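Local coordinates for ALBA-Domain Protein (Trypanosoma brucei, PDB 7DL8) that probably binds RNA through an Alba domain, a compact alpha/beta fold of the kind found in nucleic-acid-binding proteins, at residues 51-56 with 88-93. Residues are numbered along the deposited sequence; the frame is centred on the assembly and turned at random.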
ATOM      1  N   GLU A  51       6.197  -3.247  -0.371  1.00 46.45           N
ATOM      2  CA  GLU A  51       6.995  -2.829  -1.519  1.00 47.19           C
ATOM      3  C   GLU A  51       8.394  -3.433  -1.477  1.00 47.39           C
ATOM      4  O   GLU A  51       8.964  -3.750  -2.528  1.00 48.18           O
ATOM      5  CB  GLU A  51       7.071  -1.302  -1.568  1.00 52.66           C
ATOM      6  CG  GLU A  51       7.746  -0.736  -2.807  1.00 60.92           C
ATOM      7  CD  GLU A  51       7.988   0.761  -2.706  1.00 65.03           C
ATOM      8  OE1 GLU A  51       7.378   1.404  -1.826  1.00 68.53           O
ATOM      9  OE2 GLU A  51       8.790   1.293  -3.503  1.00 65.64           O
ATOM     10  N   ALA A  52       8.962  -3.601  -0.279  1.00 51.14           N
ATOM     11  CA  ALA A  52      10.243  -4.292  -0.160  1.00 46.61           C
ATOM     12  C   ALA A  52      10.128  -5.751  -0.578  1.00 51.81           C
ATOM     13  O   ALA A  52      11.089  -6.320  -1.109  1.00 50.64           O
ATOM     14  CB  ALA A  52      10.770  -4.193   1.269  1.00 38.29           C
ATOM     15  N   VAL A  53       8.972  -6.372  -0.335  1.00 50.90           N
ATOM     16  CA  VAL A  53       8.767  -7.755  -0.750  1.00 46.95           C
ATOM     17  C   VAL A  53       8.663  -7.841  -2.267  1.00 49.79           C
ATOM     18  O   VAL A  53       9.173  -8.782  -2.888  1.00 49.05           O
ATOM     19  CB  VAL A  53       7.520  -8.336  -0.056  1.00 46.91           C
ATOM     20  CG1 VAL A  53       7.124  -9.668  -0.680  1.00 45.44           C
ATOM     21  CG2 VAL A  53       7.771  -8.496   1.436  1.00 46.48           C
ATOM     22  N   SER A  54       8.021  -6.851  -2.891  1.00 51.15           N
ATOM     23  CA  SER A  54       7.913  -6.843  -4.345  1.00 49.51           C
ATOM     24  C   SER A  54       9.268  -6.636  -5.010  1.00 38.78           C
ATOM     25  O   SER A  54       9.512  -7.178  -6.094  1.00 48.67           O
ATOM     26  CB  SER A  54       6.931  -5.759  -4.790  1.00 54.93           C
ATOM     27  OG  SER A  54       7.162  -5.379  -6.137  1.00 65.08           O
ATOM     28  N   VAL A  55      10.159  -5.870  -4.378  1.00 44.65           N
ATOM     29  CA  VAL A  55      11.502  -5.686  -4.924  1.00 47.01           C
ATOM     30  C   VAL A  55      12.257  -7.010  -4.937  1.00 47.04           C
ATOM     31  O   VAL A  55      12.950  -7.338  -5.909  1.00 49.66           O
ATOM     32  CB  VAL A  55      12.258  -4.605  -4.129  1.00 45.70           C
ATOM     33  CG1 VAL A  55      13.755  -4.694  -4.383  1.00 46.33           C
ATOM     34  CG2 VAL A  55      11.737  -3.222  -4.490  1.00 37.24           C
ATOM     35  N   VAL A  56      12.109  -7.805  -3.875  1.00 45.53           N
ATOM     36  CA  VAL A  56      12.820  -9.076  -3.797  1.00 45.45           C
ATOM     37  C   VAL A  56      12.193 -10.100  -4.735  1.00 47.17           C
ATOM     38  O   VAL A  56      12.899 -10.886  -5.381  1.00 42.19           O
ATOM     39  CB  VAL A  56      12.849  -9.578  -2.342  1.00 42.82           C
ATOM     40  CG1 VAL A  56      13.352 -11.014  -2.273  1.00 38.60           C
ATOM     41  CG2 VAL A  56      13.709  -8.663  -1.482  1.00 45.88           C
ATOM     42  N   ILE A  88      10.799  -4.776   8.078  1.00 48.55           N
ATOM     43  CA  ILE A  88      11.208  -6.045   7.489  1.00 45.88           C
ATOM     44  C   ILE A  88      12.609  -5.870   6.920  1.00 49.42           C
ATOM     45  O   ILE A  88      13.007  -4.766   6.534  1.00 55.93           O
ATOM     46  CB  ILE A  88      10.220  -6.526   6.401  1.00 40.08           C
ATOM     47  CG1 ILE A  88      10.397  -8.022   6.130  1.00 35.20           C
ATOM     48  CG2 ILE A  88      10.392  -5.728   5.115  1.00 37.20           C
ATOM     49  CD1 ILE A  88       9.350  -8.604   5.206  1.00 40.14           C
ATOM     50  N   GLU A  89      13.372  -6.962   6.898  1.00 43.33           N
ATOM     51  CA  GLU A  89      14.735  -6.947   6.371  1.00 45.52           C
ATOM     52  C   GLU A  89      14.998  -8.268   5.660  1.00 47.63           C
ATOM     53  O   GLU A  89      15.010  -9.325   6.298  1.00 40.02           O
ATOM     54  CB  GLU A  89      15.763  -6.712   7.478  1.00 45.04           C
ATOM     55  CG  GLU A  89      17.192  -6.612   6.971  1.00 59.65           C
ATOM     56  CD  GLU A  89      18.196  -6.391   8.084  1.00 69.80           C
ATOM     57  OE1 GLU A  89      18.531  -7.370   8.786  1.00 68.43           O
ATOM     58  OE2 GLU A  89      18.651  -5.241   8.255  1.00 74.08           O
ATOM     59  N   ILE A  90      15.201  -8.206   4.347  1.00 45.51           N
ATOM     60  CA  ILE A  90      15.480  -9.376   3.524  1.00 44.06           C
ATOM     61  C   ILE A  90      16.936  -9.324   3.085  1.00 50.42           C
ATOM     62  O   ILE A  90      17.384  -8.323   2.513  1.00 51.39           O
ATOM     63  CB  ILE A  90      14.541  -9.446   2.306  1.00 44.48           C
ATOM     64  CG1 ILE A  90      13.080  -9.454   2.761  1.00 47.40           C
ATOM     65  CG2 ILE A  90      14.851 -10.675   1.464  1.00 43.07           C
ATOM     66  CD1 ILE A  90      12.187  -8.532   1.960  1.00 46.51           C
ATOM     67  N   VAL A  91      17.672 -10.398   3.356  1.00 48.59           N
ATOM     68  CA  VAL A  91      19.068 -10.522   2.953  1.00 44.71           C
ATOM     69  C   VAL A  91      19.116 -11.375   1.694  1.00 49.24           C
ATOM     70  O   VAL A  91      18.683 -12.534   1.702  1.00 44.80           O
ATOM     71  CB  VAL A  91      19.923 -11.141   4.070  1.00 49.83           C
ATOM     72  CG1 VAL A  91      21.384 -11.204   3.648  1.00 48.34           C
ATOM     73  CG2 VAL A  91      19.764 -10.352   5.360  1.00 36.99           C
ATOM     74  N   VAL A  92      19.644 -10.809   0.611  1.00 53.75           N
ATOM     75  CA  VAL A  92      19.741 -11.500  -0.667  1.00 46.97           C
ATOM     76  C   VAL A  92      21.208 -11.640  -1.046  1.00 50.81           C
ATOM     77  O   VAL A  92      22.025 -10.757  -0.760  1.00 49.32           O
ATOM     78  CB  VAL A  92      18.954 -10.766  -1.775  1.00 44.82           C
ATOM     79  CG1 VAL A  92      17.487 -10.647  -1.393  1.00 40.58           C
ATOM     80  CG2 VAL A  92      19.550  -9.388  -2.043  1.00 37.53           C
ATOM     81  N   THR A  93      21.540 -12.766  -1.671  1.00 53.40           N
ATOM     82  CA  THR A  93      22.863 -13.021  -2.220  1.00 50.22           C
ATOM     83  C   THR A  93      22.717 -13.399  -3.687  1.00 50.94           C
ATOM     84  O   THR A  93      21.608 -13.579  -4.195  1.00 51.02           O
ATOM     85  CB  THR A  93      23.601 -14.130  -1.454  1.00 53.43           C
ATOM     86  OG1 THR A  93      22.984 -15.394  -1.724  1.00 55.83           O
ATOM     87  CG2 THR A  93      23.573 -13.861   0.044  1.00 49.80           C
TER
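Helix 49-61 packs on one face of the mixed sheet, and here its residues 51-56 run nearly parallel to strand residues 88-93: the two short axes approach to 9.4 Å with their N-to-C directions 12° apart. Ile88, Ile90 and Val92 all turn their CB atoms toward the helix, whereas Glu89 and Val91 point away from it.

Ile90 and Val56 meet tip to tip. In Val56 the CG2 methyl stands beside the backbone N and anti to the carbonyl carbon, which places it between two branches of the isoleucine, 3.7 Å from Ile90 CG2 and 3.8 Å from Ile90 CD1. With CG1 beside the backbone N and anti to the carbonyl carbon (chi1 -57°), Ile90 carries CD1 toward the preceding helical turn, 3.9 Å from Ala52 O.

Val53 and Ile88 instead cross at about a right angle. Ile88 CG1 is anti to the backbone N (chi1 -161°), and its terminal CD1 comes to 4.1 Å from Val53 CG2, while the shorter CG2 branch faces Ala52 CB at 4.2 Å. Farther along, Val56 CG1 touches Val92 CG1 at 4.2 Å.

Helix 49-61 connects strands 39-45 and 65-76, mutually parallel with strand 84-94 between them: a beta-alpha-beta crossover of the Alba fold, its helix packed over the intervening strand. At the Ile88 end a second subunit joins the packing, its own Ile88 lying against this one.

No hydrogen bond joins the two segments and all six touching residues are buried, so the apolar packing of five branched side chains and the Ala52 methyl joins helix to strand here without directional bonds.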